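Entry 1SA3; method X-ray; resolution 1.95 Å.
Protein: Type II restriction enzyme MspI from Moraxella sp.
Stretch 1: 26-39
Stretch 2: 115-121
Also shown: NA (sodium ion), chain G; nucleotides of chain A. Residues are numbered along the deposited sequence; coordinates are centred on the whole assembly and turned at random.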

# COMPACT_ATOMS: atom_id res chain seq x y z
N THR E 26 13.09 -15.04 3.43
CA THR E 26 11.76 -15.54 3.17
C THR E 26 10.79 -14.38 2.92
O THR E 26 10.01 -14.43 1.98
CB THR E 26 11.27 -16.42 4.33
OG1 THR E 26 12.13 -17.56 4.44
CG2 THR E 26 9.85 -16.89 4.10
N SER E 27 10.85 -13.34 3.76
CA SER E 27 9.97 -12.18 3.60
C SER E 27 10.23 -11.50 2.25
O SER E 27 9.30 -11.19 1.51
CB SER E 27 10.21 -11.17 4.74
OG SER E 27 9.45 -9.98 4.57
N ASP E 28 11.51 -11.28 1.95
CA ASP E 28 11.91 -10.65 0.69
C ASP E 28 11.42 -11.46 -0.52
O ASP E 28 10.92 -10.90 -1.50
CB ASP E 28 13.44 -10.52 0.62
CG ASP E 28 14.00 -9.57 1.67
OD1 ASP E 28 15.24 -9.47 1.76
OD2 ASP E 28 13.21 -8.91 2.39
N ARG E 29 11.56 -12.78 -0.45
CA ARG E 29 11.15 -13.67 -1.53
C ARG E 29 9.64 -13.64 -1.70
O ARG E 29 9.12 -13.53 -2.81
CB ARG E 29 11.57 -15.11 -1.25
CG ARG E 29 13.07 -15.38 -1.21
CD ARG E 29 13.69 -15.50 -2.58
NE ARG E 29 15.07 -15.98 -2.53
CZ ARG E 29 15.44 -17.26 -2.43
NH1 ARG E 29 14.53 -18.23 -2.37
NH2 ARG E 29 16.73 -17.57 -2.41
N LEU E 30 8.93 -13.77 -0.59
CA LEU E 30 7.48 -13.75 -0.64
C LEU E 30 6.98 -12.43 -1.22
O LEU E 30 6.01 -12.40 -1.99
CB LEU E 30 6.92 -13.95 0.77
CG LEU E 30 7.12 -15.35 1.35
CD1 LEU E 30 6.61 -15.39 2.79
CD2 LEU E 30 6.39 -16.35 0.50
N GLY E 31 7.64 -11.33 -0.87
CA GLY E 31 7.24 -10.04 -1.38
C GLY E 31 7.29 -9.98 -2.90
O GLY E 31 6.34 -9.57 -3.56
N LYS E 32 8.41 -10.41 -3.46
CA LYS E 32 8.58 -10.42 -4.91
C LYS E 32 7.63 -11.44 -5.53
O LYS E 32 7.10 -11.23 -6.62
CB LYS E 32 10.02 -10.78 -5.28
CG LYS E 32 11.06 -9.71 -4.94
N LEU E 33 7.42 -12.55 -4.83
CA LEU E 33 6.55 -13.59 -5.33
C LEU E 33 5.12 -13.11 -5.51
O LEU E 33 4.50 -13.36 -6.53
CB LEU E 33 6.58 -14.81 -4.40
CG LEU E 33 5.83 -16.07 -4.85
CD1 LEU E 33 6.34 -17.28 -4.05
CD2 LEU E 33 4.33 -15.89 -4.65
N TYR E 34 4.59 -12.40 -4.51
CA TYR E 34 3.22 -11.94 -4.63
C TYR E 34 3.03 -10.80 -5.61
O TYR E 34 1.93 -10.60 -6.14
CB TYR E 34 2.64 -11.63 -3.24
CG TYR E 34 2.18 -12.90 -2.57
CD1 TYR E 34 3.02 -13.60 -1.68
CD2 TYR E 34 0.96 -13.48 -2.91
CE1 TYR E 34 2.64 -14.84 -1.17
CE2 TYR E 34 0.58 -14.71 -2.40
CZ TYR E 34 1.42 -15.39 -1.54
OH TYR E 34 1.03 -16.63 -1.07
N GLU E 35 4.10 -10.05 -5.88
CA GLU E 35 4.00 -9.01 -6.89
C GLU E 35 3.84 -9.75 -8.21
O GLU E 35 2.99 -9.43 -9.04
CB GLU E 35 5.27 -8.16 -6.96
CG GLU E 35 5.24 -7.17 -8.12
CD GLU E 35 6.49 -6.33 -8.23
OE1 GLU E 35 7.01 -5.90 -7.18
OE2 GLU E 35 6.94 -6.08 -9.37
N LYS E 36 4.66 -10.78 -8.39
CA LYS E 36 4.63 -11.57 -9.61
C LYS E 36 3.30 -12.28 -9.80
O LYS E 36 2.85 -12.49 -10.92
CB LYS E 36 5.78 -12.58 -9.59
CG LYS E 36 6.40 -12.86 -10.95
CD LYS E 36 5.81 -14.08 -11.60
CE LYS E 36 6.58 -14.46 -12.86
NZ LYS E 36 6.19 -15.82 -13.32
N TYR E 37 2.67 -12.66 -8.69
CA TYR E 37 1.37 -13.34 -8.72
C TYR E 37 0.35 -12.42 -9.41
O TYR E 37 -0.43 -12.87 -10.25
CB TYR E 37 0.95 -13.67 -7.29
CG TYR E 37 -0.27 -14.56 -7.12
CD1 TYR E 37 -0.64 -15.50 -8.08
CD2 TYR E 37 -1.02 -14.49 -5.94
CE1 TYR E 37 -1.74 -16.35 -7.87
CE2 TYR E 37 -2.09 -15.32 -5.72
CZ TYR E 37 -2.45 -16.25 -6.68
OH TYR E 37 -3.51 -17.08 -6.41
N ILE E 38 0.38 -11.14 -9.07
CA ILE E 38 -0.54 -10.18 -9.69
C ILE E 38 -0.17 -9.99 -11.16
O ILE E 38 -1.05 -9.99 -12.02
CB ILE E 38 -0.49 -8.79 -8.98
CG1 ILE E 38 -1.01 -8.92 -7.54
CG2 ILE E 38 -1.34 -7.77 -9.74
CD1 ILE E 38 -2.48 -9.29 -7.43
N LEU E 39 1.12 -9.83 -11.45
CA LEU E 39 1.57 -9.63 -12.81
C LEU E 39 1.14 -10.77 -13.74
O LEU E 39 0.72 -10.52 -14.88
CB LEU E 39 3.09 -9.46 -12.86
CG LEU E 39 3.71 -8.25 -12.14
CD1 LEU E 39 5.23 -8.37 -12.20
CD2 LEU E 39 3.26 -6.95 -12.78
N PRO E 115 -1.28 2.18 -11.64
CA PRO E 115 -0.07 1.97 -10.84
C PRO E 115 -0.50 1.28 -9.55
O PRO E 115 -1.56 1.59 -8.97
CB PRO E 115 0.44 3.40 -10.62
CG PRO E 115 -0.81 4.22 -10.64
CD PRO E 115 -1.55 3.62 -11.81
N LEU E 116 0.31 0.33 -9.10
CA LEU E 116 -0.03 -0.44 -7.92
C LEU E 116 1.05 -0.46 -6.86
O LEU E 116 2.24 -0.35 -7.16
CB LEU E 116 -0.30 -1.90 -8.30
CG LEU E 116 -1.09 -2.29 -9.56
CD1 LEU E 116 -0.76 -3.74 -9.92
CD2 LEU E 116 -2.58 -2.12 -9.32
N ASN E 117 0.63 -0.63 -5.61
CA ASN E 117 1.56 -0.79 -4.51
C ASN E 117 1.15 -2.16 -3.97
O ASN E 117 -0.02 -2.40 -3.68
CB ASN E 117 1.38 0.28 -3.43
CG ASN E 117 2.34 0.08 -2.27
OD1 ASN E 117 2.02 -0.62 -1.31
ND2 ASN E 117 3.52 0.67 -2.36
N ILE E 118 2.11 -3.07 -3.84
CA ILE E 118 1.81 -4.43 -3.40
C ILE E 118 2.66 -4.86 -2.22
O ILE E 118 3.87 -4.70 -2.24
CB ILE E 118 2.04 -5.43 -4.55
CG1 ILE E 118 1.32 -4.94 -5.81
CG2 ILE E 118 1.52 -6.83 -4.15
CD1 ILE E 118 1.59 -5.77 -7.06
N LYS E 119 2.01 -5.42 -1.20
CA LYS E 119 2.71 -5.88 -0.01
C LYS E 119 2.14 -7.20 0.49
O LYS E 119 1.06 -7.63 0.07
CB LYS E 119 2.58 -4.88 1.14
CG LYS E 119 3.20 -3.52 0.90
CD LYS E 119 2.99 -2.63 2.14
CE LYS E 119 3.36 -1.19 1.85
NZ LYS E 119 4.75 -1.06 1.30
N HIS E 120 2.89 -7.84 1.38
CA HIS E 120 2.45 -9.09 2.01
C HIS E 120 2.71 -8.89 3.50
O HIS E 120 3.65 -8.21 3.89
CB HIS E 120 3.25 -10.30 1.51
CG HIS E 120 4.52 -10.54 2.26
ND1 HIS E 120 5.62 -9.72 2.17
CD2 HIS E 120 4.86 -11.53 3.13
CE1 HIS E 120 6.58 -10.18 2.94
NE2 HIS E 120 6.15 -11.28 3.54
N SER E 121 1.86 -9.48 4.32
CA SER E 121 1.99 -9.36 5.77
C SER E 121 1.15 -10.42 6.44
O SER E 121 0.19 -10.92 5.85
CB SER E 121 1.52 -7.98 6.24
OG SER E 121 1.60 -7.87 7.65
NA NA G . 8.27 -4.09 -7.98
P DG A 6 6.41 -6.19 2.53
OP1 DG A 6 5.63 -7.04 1.59
OP2 DG A 6 5.81 -4.94 3.07
O5' DG A 6 6.90 -7.06 3.77
C5' DG A 6 6.46 -6.76 5.09
C4' DG A 6 7.26 -7.56 6.09
O4' DG A 6 8.47 -6.80 6.34
C3' DG A 6 6.57 -7.69 7.44
O3' DG A 6 6.01 -8.97 7.69
C2' DG A 6 7.66 -7.43 8.47
C1' DG A 6 8.81 -6.78 7.72
N9 DG A 6 8.84 -5.40 8.17
C8 DG A 6 8.32 -4.29 7.54
N7 DG A 6 8.36 -3.21 8.29
C5 DG A 6 8.98 -3.62 9.46
C6 DG A 6 9.30 -2.89 10.65
O6 DG A 6 9.07 -1.70 10.91
N1 DG A 6 9.93 -3.70 11.59
C2 DG A 6 10.21 -5.04 11.43
N2 DG A 6 10.82 -5.66 12.46
N3 DG A 6 9.92 -5.73 10.33
C4 DG A 6 9.31 -4.96 9.39
P DG A 7 4.84 -9.09 8.78
OP1 DG A 7 4.16 -10.38 8.53
OP2 DG A 7 4.05 -7.84 8.82
O5' DG A 7 5.64 -9.18 10.14
C5' DG A 7 6.74 -10.08 10.26
C4' DG A 7 7.25 -10.09 11.68
O4' DG A 7 7.87 -8.82 11.98
C3' DG A 7 6.15 -10.30 12.72
O3' DG A 7 6.60 -11.19 13.74
C2' DG A 7 5.93 -8.92 13.30
C1' DG A 7 7.32 -8.30 13.18
N9 DG A 7 7.27 -6.84 13.07
C8 DG A 7 6.79 -6.10 12.02
N7 DG A 7 6.82 -4.82 12.25
C5 DG A 7 7.36 -4.70 13.52
C6 DG A 7 7.63 -3.54 14.32
O6 DG A 7 7.43 -2.35 14.04
N1 DG A 7 8.19 -3.89 15.55
C2 DG A 7 8.45 -5.18 15.96
N2 DG A 7 8.99 -5.31 17.18
N3 DG A 7 8.21 -6.25 15.24
C4 DG A 7 7.67 -5.94 14.04
O HOH W 1 4.55 -7.83 -2.72
O HOH W 2 6.00 -5.41 -4.52
O HOH W 3 9.37 -2.09 -8.16
O HOH W 4 8.35 -3.59 -5.64

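Stretch 1 is helix and stretch 2 is strand. Their axes come within 7.7 Å, and their N-to-C directions differ by 134°. No direct hydrogen bond joins them. The contact is mainly packing, with two waters close to both stretches.

At Ser27 the helix meets His120. Ser27 O lies 3.2 Å from His120 CE1. His120 grips the DNA phosphate twice: ND1 of its ring donates to DG6 OP1 at 2.7 Å, and its backbone N donates to the same OP1 at 2.9 Å. Leu30 covers one face of this ring, with Leu30 CB 4.1 Å from the His120 ring centroid in a CH-pi contact. Gly31 also lies over this face, its CA 5.9 Å from His120 CA. Water 1 lies 2.6 Å from Gly31 O and 3.2 Å from Ile118 O, the second a weak contact.

The CA-to-CB bond of Tyr34 points toward the strand, but its closest atom is backbone O, 4.3 Å from Ile118 CG2. The CA-to-CB bond of Glu35 points sideways, and Glu35 CA lies 4.0 Å from Ile118 CD1. Its carboxylate binds sodium through OE1 at 2.4 Å and OE2 at 2.8 Å. Water 2 lies between the stretches, 2.9 Å from Glu35 OE1 and 3.2 Å from Ile118 O.

Ile38 ends the contact with purely apolar packing. Its CG2 lies 4.1 Å from Leu116 CD1, and Ile38 CG1 lies 4.1 Å from Ile118 CD1.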